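Local coordinates for periplasmic binding protein/LacI transcriptional regulator (Burkholderia graminis C4D1M, PDB 5HQJ) that binds D-arabinose in its pyranose form and probably serves as the periplasmic sugar-binding component of an ABC transporter, at residues Ala26-Val37 / Gly57-Thr68; Ser108-Asp116 / Ala276-Ile284. One frame throughout, in Å; residues are numbered along the deposited sequence.

Interaction 1 (Ala26-Val37 / Gly57-Thr68); sequences AKDISVAVIPKV and GVKYQWVVPQNT. With 64K (alpha-D-arabinopyranose), chain B.
P35 and W62 make the closest contact between apolar side chains of 26-37 and 57-68. The proline lies over one face of the indole, its CD 3.7 Å from the centroid of the six-membered ring, a CH-pi contact 13° off the ring normal. A compact, rigid proline ring suits this place, covering the aromatic face while turning the chain out of the strand. W62 CG stands anti to the backbone N (chi1 178°), which carries the indole toward the partner strand, where V33 CG1 meets CZ3 at 3.8 Å. On the same face of the sheet, V33 CG2 reaches the edge of the Y60 ring, 3.5 Å from CE1, and V31 CG2 lies near its plane. Beta-branched valines fill such an interior without flexible ends.

Five hydrogen bonds join the parallel backbones, from K59 N to I29 O through to V63 N to V33 O, the straightest 168° at the hydrogen.

Toward the N-terminal end and the opposite face the contact loosens. The nearest atom to S30 OG is the aliphatic CG of K59, at 3.4 Å, and the lysine bends at chi2 so that NZ donates to Y60 O. G57, with positive phi, ends helix 42-56 in a Schellman motif. V37 CG1 packs on P65 CB, while K36 extends NZ toward O1 of the arabinose, a weak bond of 3.2 Å; N164 also holds that NZ.

Strands 30-34 and 59-62, with helix 42-56 between them, form the right-handed beta-alpha-beta unit that opens this Rossmann-like lobe. Helix 42-56 covers Y60, W62 and P35, with Y60 OH bonded to N46, while V33 packs on Y115 of strand 111-115, and helix 71-82 meets A32, Q61 and V63. Strand 59-62 is one of two outermost strands; 30-34 continues inward to 87-90.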
loop_
_atom_site.group_PDB
_atom_site.type_symbol
_atom_site.label_atom_id
_atom_site.label_comp_id
_atom_site.label_asym_id
_atom_site.label_seq_id
_atom_site.Cartn_x
_atom_site.Cartn_y
_atom_site.Cartn_z
ATOM N N ALA A 26 4.686 12.600 28.492
ATOM C CA ALA A 26 4.767 11.542 27.491
ATOM C C ALA A 26 3.963 10.309 27.875
ATOM O O ALA A 26 3.194 9.779 27.064
ATOM C CB ALA A 26 6.222 11.167 27.257
ATOM N N LYS A 27 4.092 9.888 29.132
ATOM C CA LYS A 27 3.429 8.677 29.597
ATOM C C LYS A 27 1.906 8.821 29.608
ATOM O O LYS A 27 1.185 7.819 29.557
ATOM C CB LYS A 27 3.925 8.306 30.995
ATOM C CG LYS A 27 3.612 9.342 32.065
ATOM C CD LYS A 27 3.913 8.806 33.453
ATOM C CE LYS A 27 3.368 9.740 34.516
ATOM N NZ LYS A 27 4.356 9.999 35.600
ATOM N N ASP A 28 1.416 10.057 29.667
ATOM C CA ASP A 28 -0.027 10.310 29.595
ATOM C C ASP A 28 -0.528 10.420 28.152
ATOM O O ASP A 28 -1.743 10.496 27.913
ATOM C CB ASP A 28 -0.392 11.592 30.353
ATOM C CG ASP A 28 0.054 11.561 31.795
ATOM O OD1 ASP A 28 -0.096 10.497 32.441
ATOM O OD2 ASP A 28 0.560 12.601 32.275
ATOM N N ILE A 29 0.400 10.428 27.195
ATOM C CA ILE A 29 0.031 10.506 25.786
ATOM C C ILE A 29 -0.364 9.143 25.274
ATOM O O ILE A 29 0.302 8.137 25.528
ATOM C CB ILE A 29 1.159 11.050 24.910
ATOM C CG1 ILE A 29 1.506 12.476 25.323
ATOM C CG2 ILE A 29 0.743 11.060 23.425
ATOM C CD1 ILE A 29 2.702 13.065 24.580
ATOM N N SER A 30 -1.458 9.134 24.534
ATOM C CA SER A 30 -2.032 7.922 23.995
ATOM C C SER A 30 -2.234 8.115 22.505
ATOM O O SER A 30 -2.898 9.077 22.085
ATOM C CB SER A 30 -3.363 7.608 24.681
ATOM O OG SER A 30 -3.755 6.271 24.456
ATOM N N VAL A 31 -1.658 7.203 21.720
ATOM C CA VAL A 31 -1.788 7.210 20.267
ATOM C C VAL A 31 -2.211 5.844 19.763
ATOM O O VAL A 31 -1.828 4.811 20.310
ATOM C CB VAL A 31 -0.466 7.626 19.573
ATOM C CG1 VAL A 31 -0.086 9.026 20.007
ATOM C CG2 VAL A 31 0.685 6.626 19.842
ATOM N N ALA A 32 -2.975 5.863 18.691
ATOM C CA ALA A 32 -3.517 4.678 18.082
ATOM C C ALA A 32 -3.185 4.682 16.589
ATOM O O ALA A 32 -3.294 5.724 15.938
ATOM C CB ALA A 32 -5.021 4.603 18.309
ATOM N N VAL A 33 -2.764 3.528 16.072
ATOM C CA VAL A 33 -2.478 3.376 14.653
ATOM C C VAL A 33 -3.303 2.243 14.068
ATOM O O VAL A 33 -3.376 1.149 14.648
ATOM C CB VAL A 33 -0.984 3.129 14.414
ATOM C CG1 VAL A 33 -0.697 3.136 12.933
ATOM C CG2 VAL A 33 -0.149 4.194 15.085
ATOM N N ILE A 34 -3.927 2.521 12.926
ATOM C CA ILE A 34 -4.934 1.646 12.320
ATOM C C ILE A 34 -4.504 1.244 10.932
ATOM O O ILE A 34 -4.374 2.123 10.055
ATOM C CB ILE A 34 -6.327 2.366 12.203
ATOM C CG1 ILE A 34 -6.747 2.924 13.564
ATOM C CG2 ILE A 34 -7.410 1.423 11.615
ATOM C CD1 ILE A 34 -7.931 3.874 13.521
ATOM N N PRO A 35 -4.271 -0.057 10.711
ATOM C CA PRO A 35 -4.044 -0.500 9.337
ATOM C C PRO A 35 -5.352 -0.665 8.577
ATOM O O PRO A 35 -6.419 -0.481 9.172
ATOM C CB PRO A 35 -3.354 -1.855 9.532
ATOM C CG PRO A 35 -4.019 -2.392 10.755
ATOM C CD PRO A 35 -4.116 -1.189 11.660
ATOM N N LYS A 36 -5.267 -1.046 7.311
ATOM C CA LYS A 36 -6.486 -1.328 6.546
ATOM C C LYS A 36 -7.146 -2.582 7.119
ATOM O O LYS A 36 -8.367 -2.723 7.070
ATOM C CB LYS A 36 -6.184 -1.512 5.055
ATOM C CG LYS A 36 -5.959 -0.183 4.263
ATOM C CD LYS A 36 -5.739 -0.459 2.764
ATOM C CE LYS A 36 -5.428 0.810 1.960
ATOM N NZ LYS A 36 -5.436 0.537 0.497
ATOM N N VAL A 37 -6.311 -3.482 7.642
ATOM C CA VAL A 37 -6.738 -4.770 8.206
ATOM C C VAL A 37 -5.477 -5.525 8.583
ATOM O O VAL A 37 -4.388 -5.102 8.221
ATOM C CB VAL A 37 -7.535 -5.658 7.221
ATOM C CG1 VAL A 37 -9.076 -5.534 7.393
ATOM C CG2 VAL A 37 -7.069 -5.448 5.760
ATOM N N GLY A 57 8.225 7.223 24.614
ATOM C CA GLY A 57 7.663 6.945 25.922
ATOM C C GLY A 57 6.157 7.114 26.050
ATOM O O GLY A 57 5.649 7.335 27.155
ATOM N N VAL A 58 5.433 7.004 24.944
ATOM C CA VAL A 58 3.984 7.171 24.979
ATOM C C VAL A 58 3.273 5.823 24.939
ATOM O O VAL A 58 3.860 4.801 24.561
ATOM C CB VAL A 58 3.504 8.058 23.819
ATOM C CG1 VAL A 58 4.363 9.296 23.731
ATOM C CG2 VAL A 58 3.540 7.310 22.491
ATOM N N LYS A 59 2.006 5.837 25.342
ATOM C CA LYS A 59 1.127 4.687 25.211
ATOM C C LYS A 59 0.773 4.526 23.745
ATOM O O LYS A 59 0.478 5.505 23.065
ATOM C CB LYS A 59 -0.138 4.865 26.071
ATOM C CG LYS A 59 -1.360 4.074 25.596
ATOM C CD LYS A 59 -1.154 2.562 25.668
ATOM C CE LYS A 59 -2.324 1.799 25.052
ATOM N NZ LYS A 59 -1.986 0.367 24.803
ATOM N N TYR A 60 0.804 3.284 23.274
ATOM C CA TYR A 60 0.598 2.972 21.876
ATOM C C TYR A 60 -0.370 1.803 21.744
ATOM O O TYR A 60 -0.226 0.813 22.463
ATOM C CB TYR A 60 1.952 2.642 21.223
ATOM C CG TYR A 60 1.849 2.016 19.846
ATOM C CD1 TYR A 60 1.574 2.784 18.723
ATOM C CD2 TYR A 60 2.040 0.654 19.669
ATOM C CE1 TYR A 60 1.480 2.207 17.474
ATOM C CE2 TYR A 60 1.954 0.066 18.424
ATOM C CZ TYR A 60 1.662 0.840 17.328
ATOM O OH TYR A 60 1.571 0.280 16.067
ATOM N N GLN A 61 -1.353 1.918 20.847
ATOM C CA GLN A 61 -2.137 0.760 20.420
ATOM C C GLN A 61 -2.244 0.626 18.904
ATOM O O GLN A 61 -2.376 1.602 18.138
ATOM C CB GLN A 61 -3.555 0.793 21.025
ATOM C CG GLN A 61 -4.036 2.172 21.265
ATOM C CD GLN A 61 -5.463 2.246 21.770
ATOM O OE1 GLN A 61 -6.194 1.254 21.778
ATOM N NE2 GLN A 61 -5.865 3.436 22.194
ATOM N N TRP A 62 -2.208 -0.629 18.495
ATOM C CA TRP A 62 -2.444 -1.048 17.131
ATOM C C TRP A 62 -3.855 -1.622 17.068
ATOM O O TRP A 62 -4.148 -2.614 17.737
ATOM C CB TRP A 62 -1.349 -2.060 16.752
ATOM C CG TRP A 62 -1.388 -2.677 15.411
ATOM C CD1 TRP A 62 -1.759 -3.947 15.109
ATOM C CD2 TRP A 62 -0.992 -2.075 14.180
ATOM N NE1 TRP A 62 -1.609 -4.184 13.767
ATOM C CE2 TRP A 62 -1.142 -3.043 13.171
ATOM C CE3 TRP A 62 -0.506 -0.807 13.827
ATOM C CZ2 TRP A 62 -0.863 -2.785 11.846
ATOM C CZ3 TRP A 62 -0.217 -0.562 12.487
ATOM C CH2 TRP A 62 -0.414 -1.529 11.523
ATOM N N VAL A 63 -4.725 -0.964 16.310
ATOM C CA VAL A 63 -6.144 -1.316 16.246
ATOM C C VAL A 63 -6.520 -1.814 14.855
ATOM O O VAL A 63 -6.506 -1.065 13.871
ATOM C CB VAL A 63 -7.016 -0.116 16.630
ATOM C CG1 VAL A 63 -8.460 -0.555 16.832
ATOM C CG2 VAL A 63 -6.464 0.534 17.900
ATOM N N VAL A 64 -6.892 -3.082 14.778
ATOM C CA VAL A 64 -7.029 -3.741 13.494
ATOM C C VAL A 64 -8.482 -3.941 13.040
ATOM O O VAL A 64 -9.280 -4.559 13.753
ATOM C CB VAL A 64 -6.359 -5.118 13.523
ATOM C CG1 VAL A 64 -6.191 -5.606 12.126
ATOM C CG2 VAL A 64 -4.997 -5.063 14.243
ATOM N N PRO A 65 -8.829 -3.438 11.841
ATOM C CA PRO A 65 -10.141 -3.787 11.274
ATOM C C PRO A 65 -10.272 -5.288 10.951
ATOM O O PRO A 65 -9.250 -5.950 10.790
ATOM C CB PRO A 65 -10.207 -2.945 9.994
ATOM C CG PRO A 65 -9.219 -1.791 10.222
ATOM C CD PRO A 65 -8.126 -2.414 11.042
ATOM N N GLN A 66 -11.503 -5.807 10.847
ATOM C CA GLN A 66 -11.729 -7.232 10.563
ATOM C C GLN A 66 -11.945 -7.472 9.073
ATOM O O GLN A 66 -11.744 -8.588 8.572
ATOM C CB GLN A 66 -12.938 -7.764 11.333
ATOM C CG GLN A 66 -12.978 -7.364 12.793
ATOM C CD GLN A 66 -13.540 -5.972 12.997
ATOM O OE1 GLN A 66 -14.744 -5.753 12.850
ATOM N NE2 GLN A 66 -12.671 -5.016 13.329
ATOM N N ASN A 67 -12.364 -6.417 8.375
ATOM C CA ASN A 67 -12.550 -6.458 6.933
ATOM C C ASN A 67 -12.304 -5.075 6.347
ATOM O O ASN A 67 -12.093 -4.112 7.087
ATOM C CB ASN A 67 -13.952 -6.949 6.584
ATOM C CG ASN A 67 -15.026 -6.297 7.432
ATOM O OD1 ASN A 67 -14.997 -5.087 7.689
ATOM N ND2 ASN A 67 -15.989 -7.099 7.872
ATOM N N THR A 68 -12.340 -4.990 5.023
ATOM C CA THR A 68 -11.902 -3.795 4.315
ATOM C C THR A 68 -13.030 -2.786 4.056
ATOM O O THR A 68 -12.884 -1.926 3.188
ATOM C CB THR A 68 -11.261 -4.176 2.939
ATOM O OG1 THR A 68 -12.158 -5.006 2.185
ATOM C CG2 THR A 68 -9.983 -4.929 3.134
HETATM O O2 64K B . 0.217 0.302 0.056
HETATM C C2 64K B . -0.648 -0.881 -0.031
HETATM C C3 64K B . 0.242 -2.077 -0.147
HETATM O O3 64K B . 0.764 -2.127 -1.456
HETATM C C4 64K B . -0.521 -3.381 0.055
HETATM O O4 64K B . -1.438 -3.642 -1.024
HETATM C C5 64K B . -1.301 -3.313 1.290
HETATM O O5 64K B . -2.276 -2.248 1.169
HETATM C C1 64K B . -1.500 -0.978 1.203
HETATM O O1 64K B . -2.388 0.072 1.207
#

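Interaction 2 (Ser108-Asp116 / Ala276-Ile284); sequences SGIKVLTYD and AVDHLVAQI. With 64K (alpha-D-arabinopyranose), chain B.
L113 holds an uncommon side-chain shape where it meets L280: chi1 of 65° sets CG between the backbone N and carbonyl carbon, and chi2 is 79°. This rotamer sends both methyls onto helix 269-284. CD2 lies 3.9 Å from L280 CD2 and 4.0 Å from H279 CB, while CD1 rests on A276 CB at 4.0 Å. A276 suits the spot because its small methyl leaves room for the leucine's branch to sit close to the helix backbone.

At the start of the strand the contact is made by the aliphatic part of a lysine. K111 bends at chi2 and lies along the helix surface, with CG 3.8 Å from I284 CG1 and CE 3.6 Å from Q283 O. Q283 adds its CB to this packing, whereas its amide NE2 is occupied by E288 and S125.

Strand and helix run nearly antiparallel, at 154°, and their axes approach to 8.6 Å. Past the strand end D116 reaches the arabinose with both carboxylate oxygens: sugar O2 donates to OD1 and O1 to OD2, each at 2.6 Å.

Helix 269-284 thus packs across one face of the parallel sheet, A276 and L280 also resting on A89 of strand 87-90. V112 and T114 turn to the other face, against helix 99-106, and Y115 reaches helix 42-56.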
loop_
_atom_site.group_PDB
_atom_site.type_symbol
_atom_site.label_atom_id
_atom_site.label_comp_id
_atom_site.label_asym_id
_atom_site.label_seq_id
_atom_site.Cartn_x
_atom_site.Cartn_y
_atom_site.Cartn_z
ATOM N N SER A 108 -12.769 17.257 18.886
ATOM C CA SER A 108 -12.618 16.814 20.260
ATOM C C SER A 108 -11.185 17.023 20.707
ATOM O O SER A 108 -10.798 16.613 21.800
ATOM C CB SER A 108 -13.011 15.350 20.393
ATOM O OG SER A 108 -14.326 15.164 19.901
ATOM N N GLY A 109 -10.399 17.661 19.841
ATOM C CA GLY A 109 -8.989 17.897 20.099
ATOM C C GLY A 109 -8.031 16.793 19.662
ATOM O O GLY A 109 -6.827 16.959 19.806
ATOM N N ILE A 110 -8.550 15.681 19.140
ATOM C CA ILE A 110 -7.701 14.549 18.733
ATOM C C ILE A 110 -6.970 14.921 17.462
ATOM O O ILE A 110 -7.583 15.449 16.513
ATOM C CB ILE A 110 -8.517 13.244 18.501
ATOM C CG1 ILE A 110 -9.276 12.874 19.775
ATOM C CG2 ILE A 110 -7.607 12.074 18.073
ATOM C CD1 ILE A 110 -10.130 11.635 19.672
ATOM N N LYS A 111 -5.666 14.659 17.445
ATOM C CA LYS A 111 -4.869 14.902 16.247
ATOM C C LYS A 111 -5.012 13.713 15.333
ATOM O O LYS A 111 -4.945 12.566 15.788
ATOM C CB LYS A 111 -3.409 15.128 16.592
ATOM C CG LYS A 111 -3.195 16.130 17.691
ATOM C CD LYS A 111 -3.732 17.496 17.297
ATOM C CE LYS A 111 -3.669 18.473 18.445
ATOM N NZ LYS A 111 -4.771 19.464 18.362
ATOM N N VAL A 112 -5.230 13.986 14.051
ATOM C CA VAL A 112 -5.527 12.929 13.112
ATOM C C VAL A 112 -4.678 13.102 11.866
ATOM O O VAL A 112 -4.611 14.188 11.303
ATOM C CB VAL A 112 -7.021 12.914 12.743
ATOM C CG1 VAL A 112 -7.308 11.836 11.724
ATOM C CG2 VAL A 112 -7.871 12.693 14.001
ATOM N N LEU A 113 -4.047 12.017 11.443
ATOM C CA LEU A 113 -3.363 12.010 10.175
ATOM C C LEU A 113 -3.528 10.666 9.489
ATOM O O LEU A 113 -3.961 9.669 10.101
ATOM C CB LEU A 113 -1.878 12.347 10.366
ATOM C CG LEU A 113 -0.957 11.395 11.151
ATOM C CD1 LEU A 113 -0.503 10.189 10.318
ATOM C CD2 LEU A 113 0.287 12.143 11.677
ATOM N N THR A 114 -3.195 10.640 8.206
ATOM C CA THR A 114 -3.234 9.393 7.447
ATOM C C THR A 114 -1.850 8.960 7.020
ATOM O O THR A 114 -0.925 9.783 6.998
ATOM C CB THR A 114 -4.137 9.533 6.221
ATOM O OG1 THR A 114 -3.700 10.637 5.413
ATOM C CG2 THR A 114 -5.561 9.771 6.679
ATOM N N TYR A 115 -1.727 7.663 6.719
ATOM C CA TYR A 115 -0.476 7.081 6.190
ATOM C C TYR A 115 -0.878 5.980 5.207
ATOM O O TYR A 115 -1.965 5.407 5.321
ATOM C CB TYR A 115 0.448 6.565 7.330
ATOM C CG TYR A 115 -0.031 5.288 7.953
ATOM C CD1 TYR A 115 -1.073 5.309 8.880
ATOM C CD2 TYR A 115 0.483 4.063 7.573
ATOM C CE1 TYR A 115 -1.568 4.149 9.423
ATOM C CE2 TYR A 115 -0.012 2.878 8.114
ATOM C CZ TYR A 115 -1.042 2.941 9.041
ATOM O OH TYR A 115 -1.567 1.804 9.587
ATOM N N ASP A 116 -0.021 5.760 4.208
ATOM C CA ASP A 116 -0.165 4.700 3.214
ATOM C C ASP A 116 -1.296 4.922 2.218
ATOM O O ASP A 116 -1.053 4.918 1.014
ATOM C CB ASP A 116 -0.352 3.346 3.926
ATOM C CG ASP A 116 -0.631 2.236 2.966
ATOM O OD1 ASP A 116 0.144 2.060 1.996
ATOM O OD2 ASP A 116 -1.650 1.576 3.175
ATOM N N ALA A 276 4.491 8.463 11.403
ATOM C CA ALA A 276 3.107 8.674 11.855
ATOM C C ALA A 276 3.073 8.957 13.363
ATOM O O ALA A 276 2.425 9.902 13.826
ATOM C CB ALA A 276 2.263 7.496 11.523
ATOM N N VAL A 277 3.774 8.147 14.146
ATOM C CA VAL A 277 3.786 8.365 15.591
ATOM C C VAL A 277 4.519 9.650 15.960
ATOM O O VAL A 277 4.013 10.473 16.741
ATOM C CB VAL A 277 4.406 7.161 16.321
ATOM C CG1 VAL A 277 4.630 7.479 17.758
ATOM C CG2 VAL A 277 3.486 5.942 16.200
ATOM N N ASP A 278 5.705 9.856 15.385
ATOM C CA ASP A 278 6.461 11.061 15.641
ATOM C C ASP A 278 5.715 12.359 15.321
ATOM O O ASP A 278 5.762 13.308 16.112
ATOM C CB ASP A 278 7.767 10.998 14.868
ATOM C CG ASP A 278 8.825 10.184 15.591
ATOM O OD1 ASP A 278 8.759 10.083 16.841
ATOM O OD2 ASP A 278 9.719 9.669 14.906
ATOM N N HIS A 279 5.001 12.404 14.200
ATOM C CA HIS A 279 4.216 13.586 13.896
ATOM C C HIS A 279 2.948 13.677 14.748
ATOM O O HIS A 279 2.530 14.774 15.110
ATOM C CB HIS A 279 3.910 13.619 12.406
ATOM C CG HIS A 279 5.080 14.093 11.603
ATOM N ND1 HIS A 279 5.401 15.437 11.473
ATOM C CD2 HIS A 279 6.050 13.408 10.959
ATOM C CE1 HIS A 279 6.494 15.546 10.740
ATOM N NE2 HIS A 279 6.907 14.332 10.405
ATOM N N LEU A 280 2.357 12.545 15.111
ATOM C CA LEU A 280 1.231 12.615 16.032
ATOM C C LEU A 280 1.708 13.237 17.345
ATOM O O LEU A 280 1.099 14.178 17.866
ATOM C CB LEU A 280 0.629 11.238 16.271
ATOM C CG LEU A 280 -0.414 10.743 15.255
ATOM C CD1 LEU A 280 -0.976 9.391 15.686
ATOM C CD2 LEU A 280 -1.562 11.741 15.058
ATOM N N VAL A 281 2.819 12.739 17.875
ATOM C CA VAL A 281 3.309 13.236 19.149
ATOM C C VAL A 281 3.627 14.729 19.067
ATOM O O VAL A 281 3.307 15.497 19.976
ATOM C CB VAL A 281 4.572 12.476 19.624
ATOM C CG1 VAL A 281 5.159 13.162 20.853
ATOM C CG2 VAL A 281 4.240 11.028 19.929
ATOM N N ALA A 282 4.261 15.144 17.980
ATOM C CA ALA A 282 4.617 16.545 17.826
ATOM C C ALA A 282 3.379 17.441 17.734
ATOM O O ALA A 282 3.391 18.574 18.219
ATOM C CB ALA A 282 5.476 16.726 16.611
ATOM N N GLN A 283 2.320 16.941 17.104
ATOM C CA GLN A 283 1.087 17.706 16.971
ATOM C C GLN A 283 0.367 17.768 18.313
ATOM O O GLN A 283 -0.107 18.824 18.715
ATOM C CB GLN A 283 0.184 17.098 15.902
ATOM C CG GLN A 283 0.715 17.303 14.450
ATOM C CD GLN A 283 -0.089 16.515 13.421
ATOM O OE1 GLN A 283 -1.162 16.000 13.730
ATOM N NE2 GLN A 283 0.435 16.404 12.199
ATOM N N ILE A 284 0.313 16.627 18.996
ATOM C CA ILE A 284 -0.271 16.541 20.327
ATOM C C ILE A 284 0.419 17.510 21.278
ATOM O O ILE A 284 -0.235 18.197 22.062
ATOM C CB ILE A 284 -0.166 15.107 20.884
ATOM C CG1 ILE A 284 -1.084 14.172 20.096
ATOM C CG2 ILE A 284 -0.524 15.074 22.370
ATOM C CD1 ILE A 284 -0.801 12.719 20.282
HETATM O O2 64K B . 0.217 0.302 0.056
HETATM C C2 64K B . -0.648 -0.881 -0.031
HETATM C C3 64K B . 0.242 -2.077 -0.147
HETATM O O3 64K B . 0.764 -2.127 -1.456
HETATM C C4 64K B . -0.521 -3.381 0.055
HETATM O O4 64K B . -1.438 -3.642 -1.024
HETATM C C5 64K B . -1.301 -3.313 1.290
HETATM O O5 64K B . -2.276 -2.248 1.169
HETATM C C1 64K B . -1.500 -0.978 1.203
HETATM O O1 64K B . -2.388 0.072 1.207
#

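How the interactions relate
Both interactions involve the same parallel sheet, in different ways. Interaction 1 pairs two strands through a ladder of backbone hydrogen bonds and runs out to the sheet's edge, whereas interaction 2 lays a helix on a more central strand, largely through apolar side chains. Interaction 1 passes from buried V31, V33 and P35 to exposed G57 and K59; interaction 2 is buried around L113 and A276 and opens toward K111. Strand 87-90 lies between 30-34 and 111-115, yet the contacts still touch: Y115 OH probably makes a weak hydrogen bond to I34 O, and V31 CG1 meets I284 CD1. Both turn polar at their sugar ends, one through a lysine, the other through a carboxylate.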